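Local coordinates for membrane lipoprotein family protein (Aeropyrum pernix, PDB 4PEV) that binds adenosine and probably serves as the nucleoside-binding lipoprotein that delivers its solute to an ABC transporter in the cell membrane, at residues I53-F59 / V86-T92; W199-I203 / P398-Y404. All blocks are in the same frame, centred on the assembly; numbering follows the deposited sequence.

Interaction 1: residues I53-F59 / V86-T92; sequences ISVLVLF and VDVVFQT
Two parallel strands, 54-59 and 87-91, open the sheet of the first lobe as a beta-alpha-beta unit, with helix 69-84 making the crossover. Their axes approach to 4.7 Å at a crossing angle of -21°, both backbones are extended, and the register is unbroken from Ile-53 beside Val-86 to Phe-59 beside Thr-92. Hydrogen bonds alternate: Asp-87 N to Ile-53 O (2.8 Å), Val-55 N to Asp-87 O (2.8 Å), Val-89 N to Val-55 O (2.9 Å), Val-57 N to Val-89 O (2.8 Å), a weak bond from Gln-91 N to Val-57 O (3.0 Å), and Phe-59 N to Gln-91 O (3.0 Å). Val-55, Val-57 and Val-88, all t, share one face with Phe-90 (m); Val-57 CG2 lies 3.9 Å from Val-88 CG1, and Val-57 CB 3.7 Å from Phe-90 CD1. Helix 69-84 covers Val-57 and Phe-90. Phe-59, also m, sets its ring rim to rim with Phe-90, planes at 5° and centroids 5.9 Å apart, and touches Asn-70 of the adenosine site. The other face carries Ser-54, Leu-56, Leu-58, Asp-87, Val-89 and Gln-91. Leu-56 (t, p) brings CD1 to 3.7 Å from Val-89 CG1; Leu-58 (t, chi2 28°) places CD1 3.8 Å from Gln-91 CB, and helix 99-108 packs on both leucines. Ser-54 OG hydrogen-bonds to Glu-111 O. Backbone hydrogen bonds thus hold the strands together, the side chains matched on each face are consistent with this pairing, and branched aliphatic chains seal the inner strand while polar Asp-87 and Gln-91 suit the sheet's edge.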
ATOM      1  N   ILE C  53      -4.899 -17.223  24.287  1.00 45.09           N
ATOM      2  CA  ILE C  53      -4.539 -17.491  22.902  1.00 40.51           C
ATOM      3  C   ILE C  53      -3.283 -16.718  22.468  1.00 37.42           C
ATOM      4  O   ILE C  53      -3.068 -15.558  22.819  1.00 35.62           O
ATOM      5  CB  ILE C  53      -5.760 -17.238  21.983  1.00 42.06           C
ATOM      6  CG1 ILE C  53      -6.634 -18.492  21.997  1.00 42.71           C
ATOM      7  CG2 ILE C  53      -5.366 -16.910  20.541  1.00 42.47           C
ATOM      8  CD1 ILE C  53      -8.019 -18.276  21.445  1.00 45.07           C
ATOM      9  N   SER C  54      -2.467 -17.385  21.668  1.00 35.39           N
ATOM     10  CA  SER C  54      -1.105 -16.980  21.421  1.00 34.41           C
ATOM     11  C   SER C  54      -0.862 -16.832  19.922  1.00 33.09           C
ATOM     12  O   SER C  54      -1.163 -17.749  19.155  1.00 33.44           O
ATOM     13  CB  SER C  54      -0.208 -18.058  22.006  1.00 35.20           C
ATOM     14  OG  SER C  54       1.132 -17.844  21.646  1.00 39.43           O
ATOM     15  N   VAL C  55      -0.325 -15.686  19.504  1.00 31.12           N
ATOM     16  CA  VAL C  55      -0.165 -15.389  18.084  1.00 29.81           C
ATOM     17  C   VAL C  55       1.255 -14.928  17.820  1.00 30.20           C
ATOM     18  O   VAL C  55       1.853 -14.209  18.627  1.00 29.43           O
ATOM     19  CB  VAL C  55      -1.150 -14.305  17.599  1.00 30.46           C
ATOM     20  CG1 VAL C  55      -0.961 -14.011  16.120  1.00 30.99           C
ATOM     21  CG2 VAL C  55      -2.592 -14.725  17.825  1.00 30.95           C
ATOM     22  N   LEU C  56       1.794 -15.371  16.686  1.00 29.88           N
ATOM     23  CA  LEU C  56       3.092 -14.932  16.215  1.00 28.68           C
ATOM     24  C   LEU C  56       2.859 -14.124  14.961  1.00 28.40           C
ATOM     25  O   LEU C  56       2.203 -14.591  14.027  1.00 27.05           O
ATOM     26  CB  LEU C  56       3.993 -16.123  15.891  1.00 29.04           C
ATOM     27  CG  LEU C  56       5.410 -15.774  15.422  1.00 28.99           C
ATOM     28  CD1 LEU C  56       6.227 -15.072  16.506  1.00 28.63           C
ATOM     29  CD2 LEU C  56       6.114 -17.031  14.959  1.00 28.55           C
ATOM     30  N   VAL C  57       3.380 -12.902  14.957  1.00 28.15           N
ATOM     31  CA  VAL C  57       3.354 -12.057  13.780  1.00 27.23           C
ATOM     32  C   VAL C  57       4.760 -12.004  13.256  1.00 27.67           C
ATOM     33  O   VAL C  57       5.696 -11.596  13.959  1.00 30.36           O
ATOM     34  CB  VAL C  57       2.883 -10.637  14.075  1.00 27.35           C
ATOM     35  CG1 VAL C  57       2.928  -9.799  12.791  1.00 27.83           C
ATOM     36  CG2 VAL C  57       1.474 -10.660  14.659  1.00 27.03           C
ATOM     37  N   LEU C  58       4.894 -12.412  12.008  1.00 27.04           N
ATOM     38  CA  LEU C  58       6.166 -12.763  11.449  1.00 27.28           C
ATOM     39  C   LEU C  58       6.333 -11.872  10.229  1.00 28.68           C
ATOM     40  O   LEU C  58       5.676 -12.064   9.209  1.00 29.73           O
ATOM     41  CB  LEU C  58       6.142 -14.259  11.123  1.00 26.56           C
ATOM     42  CG  LEU C  58       7.400 -15.127  11.004  1.00 26.28           C
ATOM     43  CD1 LEU C  58       8.577 -14.650  11.842  1.00 26.23           C
ATOM     44  CD2 LEU C  58       7.059 -16.566  11.341  1.00 25.19           C
ATOM     45  N   PHE C  59       7.170 -10.853  10.372  1.00 29.71           N
ATOM     46  CA  PHE C  59       7.394  -9.902   9.314  1.00 30.58           C
ATOM     47  C   PHE C  59       8.311 -10.455   8.245  1.00 34.37           C
ATOM     48  O   PHE C  59       9.034 -11.439   8.419  1.00 33.76           O
ATOM     49  CB  PHE C  59       7.953  -8.579   9.859  1.00 30.16           C
ATOM     50  CG  PHE C  59       7.000  -7.850  10.775  1.00 28.78           C
ATOM     51  CD1 PHE C  59       5.788  -7.347  10.290  1.00 28.73           C
ATOM     52  CD2 PHE C  59       7.305  -7.677  12.124  1.00 27.23           C
ATOM     53  CE1 PHE C  59       4.898  -6.684  11.142  1.00 28.72           C
ATOM     54  CE2 PHE C  59       6.432  -7.009  12.974  1.00 27.39           C
ATOM     55  CZ  PHE C  59       5.226  -6.512  12.485  1.00 28.33           C
ATOM     56  N   VAL C  86      -5.507 -11.626  23.580  1.00 32.49           N
ATOM     57  CA  VAL C  86      -4.499 -12.587  23.112  1.00 32.58           C
ATOM     58  C   VAL C  86      -3.063 -12.097  23.373  1.00 34.31           C
ATOM     59  O   VAL C  86      -2.838 -10.897  23.569  1.00 34.19           O
ATOM     60  CB  VAL C  86      -4.688 -12.947  21.607  1.00 31.54           C
ATOM     61  CG1 VAL C  86      -6.150 -12.882  21.202  1.00 32.01           C
ATOM     62  CG2 VAL C  86      -3.894 -12.048  20.691  1.00 31.16           C
ATOM     63  N   ASP C  87      -2.103 -13.034  23.385  1.00 37.60           N
ATOM     64  CA  ASP C  87      -0.667 -12.709  23.470  1.00 39.38           C
ATOM     65  C   ASP C  87      -0.108 -12.637  22.072  1.00 35.91           C
ATOM     66  O   ASP C  87      -0.238 -13.585  21.307  1.00 36.10           O
ATOM     67  CB  ASP C  87       0.138 -13.766  24.230  1.00 45.58           C
ATOM     68  CG  ASP C  87      -0.471 -14.115  25.576  1.00 57.19           C
ATOM     69  OD1 ASP C  87      -1.179 -13.260  26.178  1.00 64.43           O
ATOM     70  OD2 ASP C  87      -0.242 -15.263  26.033  1.00 67.31           O
ATOM     71  N   VAL C  88       0.509 -11.511  21.738  1.00 32.82           N
ATOM     72  CA  VAL C  88       1.186 -11.366  20.466  1.00 30.19           C
ATOM     73  C   VAL C  88       2.707 -11.329  20.678  1.00 28.27           C
ATOM     74  O   VAL C  88       3.198 -10.694  21.601  1.00 27.85           O
ATOM     75  CB  VAL C  88       0.681 -10.120  19.728  1.00 30.35           C
ATOM     76  CG1 VAL C  88       1.474  -9.875  18.455  1.00 31.33           C
ATOM     77  CG2 VAL C  88      -0.789 -10.285  19.383  1.00 30.54           C
ATOM     78  N   VAL C  89       3.433 -12.065  19.840  1.00 27.34           N
ATOM     79  CA  VAL C  89       4.883 -11.960  19.727  1.00 25.88           C
ATOM     80  C   VAL C  89       5.179 -11.518  18.302  1.00 25.63           C
ATOM     81  O   VAL C  89       4.625 -12.079  17.364  1.00 25.94           O
ATOM     82  CB  VAL C  89       5.556 -13.324  19.954  1.00 25.74           C
ATOM     83  CG1 VAL C  89       7.051 -13.251  19.649  1.00 26.14           C
ATOM     84  CG2 VAL C  89       5.311 -13.811  21.369  1.00 25.27           C
ATOM     85  N   PHE C  90       6.030 -10.508  18.136  1.00 26.05           N
ATOM     86  CA  PHE C  90       6.481 -10.089  16.803  1.00 25.44           C
ATOM     87  C   PHE C  90       7.833 -10.704  16.555  1.00 25.04           C
ATOM     88  O   PHE C  90       8.520 -11.100  17.486  1.00 24.12           O
ATOM     89  CB  PHE C  90       6.575  -8.578  16.698  1.00 25.14           C
ATOM     90  CG  PHE C  90       5.272  -7.885  16.924  1.00 25.73           C
ATOM     91  CD1 PHE C  90       4.336  -7.801  15.910  1.00 25.49           C
ATOM     92  CD2 PHE C  90       4.970  -7.331  18.159  1.00 25.72           C
ATOM     93  CE1 PHE C  90       3.134  -7.165  16.110  1.00 25.12           C
ATOM     94  CE2 PHE C  90       3.766  -6.689  18.369  1.00 25.36           C
ATOM     95  CZ  PHE C  90       2.850  -6.598  17.343  1.00 25.44           C
ATOM     96  N   GLN C  91       8.209 -10.810  15.292  1.00 25.85           N
ATOM     97  CA  GLN C  91       9.499 -11.382  14.950  1.00 26.26           C
ATOM     98  C   GLN C  91       9.908 -10.997  13.534  1.00 27.86           C
ATOM     99  O   GLN C  91       9.088 -11.016  12.608  1.00 27.76           O
ATOM    100  CB  GLN C  91       9.438 -12.896  15.092  1.00 26.57           C
ATOM    101  CG  GLN C  91      10.768 -13.578  14.854  1.00 26.65           C
ATOM    102  CD  GLN C  91      10.714 -15.055  15.140  1.00 26.40           C
ATOM    103  OE1 GLN C  91       9.975 -15.508  16.011  1.00 25.34           O
ATOM    104  NE2 GLN C  91      11.507 -15.818  14.407  1.00 27.50           N
ATOM    105  N   THR C  92      11.182 -10.638  13.378  1.00 29.95           N
ATOM    106  CA  THR C  92      11.708 -10.136  12.104  1.00 30.02           C
ATOM    107  C   THR C  92      12.975 -10.905  11.729  1.00 29.41           C
ATOM    108  O   THR C  92      14.018 -10.730  12.364  1.00 30.93           O
ATOM    109  CB  THR C  92      12.009  -8.620  12.177  1.00 29.73           C
ATOM    110  OG1 THR C  92      10.937  -7.940  12.853  1.00 29.47           O
ATOM    111  CG2 THR C  92      12.173  -8.040  10.777  1.00 30.26           C
TER

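Interaction 2: residues W199-I203 / P398-Y404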
ATOM      1  N   TRP C 199       2.961  -5.343  -8.886  1.00 34.31           N
ATOM      2  CA  TRP C 199       2.465  -5.421 -10.254  1.00 33.61           C
ATOM      3  C   TRP C 199       1.063  -4.814 -10.277  1.00 33.79           C
ATOM      4  O   TRP C 199       0.744  -3.994 -11.135  1.00 34.28           O
ATOM      5  CB  TRP C 199       2.389  -6.849 -10.762  1.00 34.06           C
ATOM      6  CG  TRP C 199       3.671  -7.603 -10.785  1.00 35.55           C
ATOM      7  CD1 TRP C 199       4.924  -7.105 -10.622  1.00 38.02           C
ATOM      8  CD2 TRP C 199       3.823  -9.008 -11.029  1.00 37.77           C
ATOM      9  NE1 TRP C 199       5.862  -8.118 -10.723  1.00 38.89           N
ATOM     10  CE2 TRP C 199       5.210  -9.297 -10.977  1.00 39.12           C
ATOM     11  CE3 TRP C 199       2.919 -10.058 -11.278  1.00 38.27           C
ATOM     12  CZ2 TRP C 199       5.718 -10.597 -11.157  1.00 39.00           C
ATOM     13  CZ3 TRP C 199       3.420 -11.351 -11.455  1.00 39.31           C
ATOM     14  CH2 TRP C 199       4.810 -11.607 -11.390  1.00 39.06           C
ATOM     15  N   ARG C 200       0.237  -5.198  -9.313  1.00 32.09           N
ATOM     16  CA  ARG C 200      -1.128  -4.699  -9.247  1.00 31.89           C
ATOM     17  C   ARG C 200      -1.198  -3.192  -9.008  1.00 32.28           C
ATOM     18  O   ARG C 200      -2.044  -2.512  -9.600  1.00 31.88           O
ATOM     19  CB  ARG C 200      -1.920  -5.447  -8.177  1.00 32.14           C
ATOM     20  CG  ARG C 200      -2.057  -6.922  -8.493  1.00 33.53           C
ATOM     21  CD  ARG C 200      -3.163  -7.613  -7.707  1.00 35.59           C
ATOM     22  NE  ARG C 200      -2.714  -8.083  -6.404  1.00 36.68           N
ATOM     23  CZ  ARG C 200      -1.865  -9.082  -6.227  1.00 37.84           C
ATOM     24  NH1 ARG C 200      -1.352  -9.720  -7.276  1.00 37.86           N
ATOM     25  NH2 ARG C 200      -1.521  -9.444  -4.994  1.00 39.77           N
ATOM     26  N   PHE C 201      -0.316  -2.677  -8.147  1.00 30.79           N
ATOM     27  CA  PHE C 201      -0.211  -1.230  -7.936  1.00 29.47           C
ATOM     28  C   PHE C 201       0.134  -0.577  -9.259  1.00 28.67           C
ATOM     29  O   PHE C 201      -0.579   0.307  -9.712  1.00 26.52           O
ATOM     30  CB  PHE C 201       0.864  -0.852  -6.888  1.00 28.77           C
ATOM     31  CG  PHE C 201       0.395  -0.947  -5.452  1.00 29.19           C
ATOM     32  CD1 PHE C 201      -0.464   0.001  -4.922  1.00 29.56           C
ATOM     33  CD2 PHE C 201       0.831  -1.979  -4.619  1.00 29.15           C
ATOM     34  CE1 PHE C 201      -0.882  -0.078  -3.595  1.00 29.75           C
ATOM     35  CE2 PHE C 201       0.409  -2.064  -3.300  1.00 28.72           C
ATOM     36  CZ  PHE C 201      -0.443  -1.112  -2.784  1.00 29.06           C
ATOM     37  N   HIS C 202       1.227  -1.033  -9.873  1.00 29.46           N
ATOM     38  CA  HIS C 202       1.719  -0.438 -11.108  1.00 30.39           C
ATOM     39  C   HIS C 202       0.608  -0.388 -12.136  1.00 31.41           C
ATOM     40  O   HIS C 202       0.243   0.686 -12.606  1.00 35.79           O
ATOM     41  CB  HIS C 202       2.914  -1.208 -11.664  1.00 30.57           C
ATOM     42  CG  HIS C 202       3.576  -0.529 -12.820  1.00 31.43           C
ATOM     43  ND1 HIS C 202       4.656  -1.074 -13.478  1.00 32.12           N
ATOM     44  CD2 HIS C 202       3.316   0.648 -13.441  1.00 32.86           C
ATOM     45  CE1 HIS C 202       5.041  -0.257 -14.447  1.00 32.33           C
ATOM     46  NE2 HIS C 202       4.240   0.790 -14.450  1.00 33.68           N
ATOM     47  N   ILE C 203       0.054  -1.542 -12.468  1.00 30.17           N
ATOM     48  CA  ILE C 203      -1.039  -1.611 -13.433  1.00 29.50           C
ATOM     49  C   ILE C 203      -2.172  -0.648 -13.102  1.00 27.44           C
ATOM     50  O   ILE C 203      -2.683   0.014 -13.984  1.00 28.37           O
ATOM     51  CB  ILE C 203      -1.608  -3.043 -13.518  1.00 30.18           C
ATOM     52  CG1 ILE C 203      -0.651  -3.929 -14.315  1.00 30.43           C
ATOM     53  CG2 ILE C 203      -3.005  -3.054 -14.132  1.00 30.47           C
ATOM     54  CD1 ILE C 203      -0.974  -5.399 -14.203  1.00 31.11           C
ATOM     55  N   PRO C 398      -2.385 -10.443 -13.149  1.00 52.93           N
ATOM     56  CA  PRO C 398      -1.347 -11.061 -13.996  1.00 54.47           C
ATOM     57  C   PRO C 398      -0.776 -12.394 -13.459  1.00 57.75           C
ATOM     58  O   PRO C 398      -0.432 -12.506 -12.277  1.00 54.04           O
ATOM     59  CB  PRO C 398      -0.247  -9.987 -14.072  1.00 52.75           C
ATOM     60  CG  PRO C 398      -0.595  -8.961 -13.047  1.00 51.22           C
ATOM     61  CD  PRO C 398      -2.079  -9.032 -12.859  1.00 51.42           C
ATOM     62  N   GLN C 399      -0.675 -13.377 -14.354  1.00 62.96           N
ATOM     63  CA  GLN C 399      -0.279 -14.742 -14.004  1.00 64.55           C
ATOM     64  C   GLN C 399       1.239 -14.797 -13.808  1.00 61.48           C
ATOM     65  O   GLN C 399       1.727 -15.219 -12.772  1.00 53.79           O
ATOM     66  CB  GLN C 399      -0.683 -15.713 -15.129  1.00 69.55           C
ATOM     67  CG  GLN C 399      -2.118 -15.570 -15.652  1.00 75.09           C
ATOM     68  CD  GLN C 399      -3.082 -16.651 -15.160  1.00 78.57           C
ATOM     69  OE1 GLN C 399      -2.672 -17.713 -14.680  1.00 78.28           O
ATOM     70  NE2 GLN C 399      -4.380 -16.381 -15.295  1.00 78.78           N
ATOM     71  N   ASP C 400       1.961 -14.363 -14.843  1.00 64.59           N
ATOM     72  CA  ASP C 400       3.422 -14.356 -14.900  1.00 59.74           C
ATOM     73  C   ASP C 400       3.901 -12.927 -14.796  1.00 52.62           C
ATOM     74  O   ASP C 400       3.112 -11.991 -14.853  1.00 44.09           O
ATOM     75  CB  ASP C 400       3.927 -14.851 -16.272  1.00 64.13           C
ATOM     76  CG  ASP C 400       3.580 -16.291 -16.565  1.00 68.74           C
ATOM     77  OD1 ASP C 400       4.403 -17.182 -16.248  1.00 71.93           O
ATOM     78  OD2 ASP C 400       2.508 -16.529 -17.165  1.00 71.49           O
ATOM     79  N   HIS C 401       5.216 -12.778 -14.732  1.00 51.72           N
ATOM     80  CA  HIS C 401       5.853 -11.492 -14.952  1.00 50.18           C
ATOM     81  C   HIS C 401       5.690 -11.022 -16.401  1.00 49.75           C
ATOM     82  O   HIS C 401       5.590  -9.823 -16.658  1.00 48.26           O
ATOM     83  CB  HIS C 401       7.335 -11.568 -14.601  1.00 47.88           C
ATOM     84  CG  HIS C 401       7.978 -10.230 -14.464  1.00 48.81           C
ATOM     85  ND1 HIS C 401       8.282  -9.439 -15.549  1.00 50.54           N
ATOM     86  CD2 HIS C 401       8.348  -9.528 -13.369  1.00 50.24           C
ATOM     87  CE1 HIS C 401       8.830  -8.312 -15.129  1.00 51.15           C
ATOM     88  NE2 HIS C 401       8.880  -8.340 -13.810  1.00 50.87           N
ATOM     89  N   ASP C 402       5.680 -11.970 -17.335  1.00 52.93           N
ATOM     90  CA  ASP C 402       5.594 -11.671 -18.775  1.00 54.62           C
ATOM     91  C   ASP C 402       4.235 -11.083 -19.161  1.00 49.59           C
ATOM     92  O   ASP C 402       4.163 -10.173 -19.987  1.00 48.48           O
ATOM     93  CB  ASP C 402       5.920 -12.922 -19.610  1.00 57.81           C
ATOM     94  CG  ASP C 402       7.399 -13.345 -19.484  1.00 64.78           C
ATOM     95  OD1 ASP C 402       7.903 -13.473 -18.339  1.00 67.62           O
ATOM     96  OD2 ASP C 402       8.062 -13.542 -20.529  1.00 64.83           O
ATOM     97  N   THR C 403       3.175 -11.595 -18.544  1.00 45.21           N
ATOM     98  CA  THR C 403       1.832 -11.041 -18.687  1.00 44.86           C
ATOM     99  C   THR C 403       1.739  -9.605 -18.145  1.00 46.65           C
ATOM    100  O   THR C 403       1.195  -8.717 -18.808  1.00 48.46           O
ATOM    101  CB  THR C 403       0.830 -11.907 -17.905  1.00 46.48           C
ATOM    102  OG1 THR C 403       1.152 -13.291 -18.095  1.00 45.83           O
ATOM    103  CG2 THR C 403      -0.622 -11.619 -18.319  1.00 45.68           C
ATOM    104  N   TYR C 404       2.241  -9.399 -16.926  1.00 44.24           N
ATOM    105  CA  TYR C 404       2.336  -8.068 -16.316  1.00 42.69           C
ATOM    106  C   TYR C 404       3.062  -7.099 -17.214  1.00 43.24           C
ATOM    107  O   TYR C 404       2.595  -5.988 -17.426  1.00 44.31           O
ATOM    108  CB  TYR C 404       3.069  -8.150 -14.972  1.00 42.72           C
ATOM    109  CG  TYR C 404       3.730  -6.869 -14.472  1.00 40.94           C
ATOM    110  CD1 TYR C 404       2.988  -5.716 -14.208  1.00 39.27           C
ATOM    111  CD2 TYR C 404       5.097  -6.837 -14.218  1.00 41.15           C
ATOM    112  CE1 TYR C 404       3.599  -4.565 -13.727  1.00 38.89           C
ATOM    113  CE2 TYR C 404       5.719  -5.691 -13.744  1.00 40.32           C
ATOM    114  CZ  TYR C 404       4.972  -4.558 -13.492  1.00 38.40           C
ATOM    115  OH  TYR C 404       5.620  -3.440 -13.014  1.00 33.28           O
TER
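An aromatic cluster of Trp-199, His-202, His-401 and Tyr-404 joins helix 196-214 of the second lobe to the start of the C-terminal helix 401-412. Trp-199 is the main bump: its indole (chi1 m) reaches into a hollow formed by Pro-398, the backbone of Gln-399 and Asp-400, and the rings of His-401 and Tyr-404, and it loses 132 Å² to that segment. The Tyr-404 ring lies over one indole face in an offset stack, its centroid 4.0 Å from that of the five-membered ring and the planes at 10°; Trp-199 CB adds a CH-pi contact 3.9 Å from the tyrosine centroid. The far end of the indole meets the turn entering the helix, with Trp-199 CZ3 3.5 Å from Asp-400 O and Trp-199 CH2 3.6 Å from His-401 N. The imidazole of His-401 stands steeply to the indole, and Asp-194 ties the two together by accepting hydrogen bonds from Trp-199 NE1 and His-401 NE2. One helical turn beyond Trp-199, Ile-203 pushes CD1 into the notch between the proline and the tyrosine, 3.8 Å from Pro-398 CG and 4.0 Å from Tyr-404 CD1. Arg-200 and Phe-201 project from other sides of helix 196-214, Arg-200 to a salt bridge with Glu-159 and Phe-201 to the bound adenosine. His-202, stacked on Trp-224, meets the rim of the tyrosine, whose hydroxyl is also hydrogen-bonded to that of Tyr-226. Here His-202 ND1 and Tyr-404 OH share a nearly straight 2.6 Å hydrogen bond.

Interaction 1 comes first along the chain and closes before interaction 2 opens; their centres are 31 Å apart, their nearest atoms about 16 Å, and they do not touch. Residues 53-59 and 86-92 belong to the parallel sheet of one lobe, whereas 199-203 lies on a helix following strand 186-191 of the other sheet, against which the C-terminal helix 401-412 is brought back. This is the two-lobed design of periplasmic-binding-protein folds, with adenosine bound between the lobes. Each contact has a residue near the nucleoside: Phe-59 adjoins Asp-60 and Asn-70 of its site, and Phe-201 touches it directly. The two contacts thus belong to different lobes, each nearing the adenosine cleft through a phenylalanine.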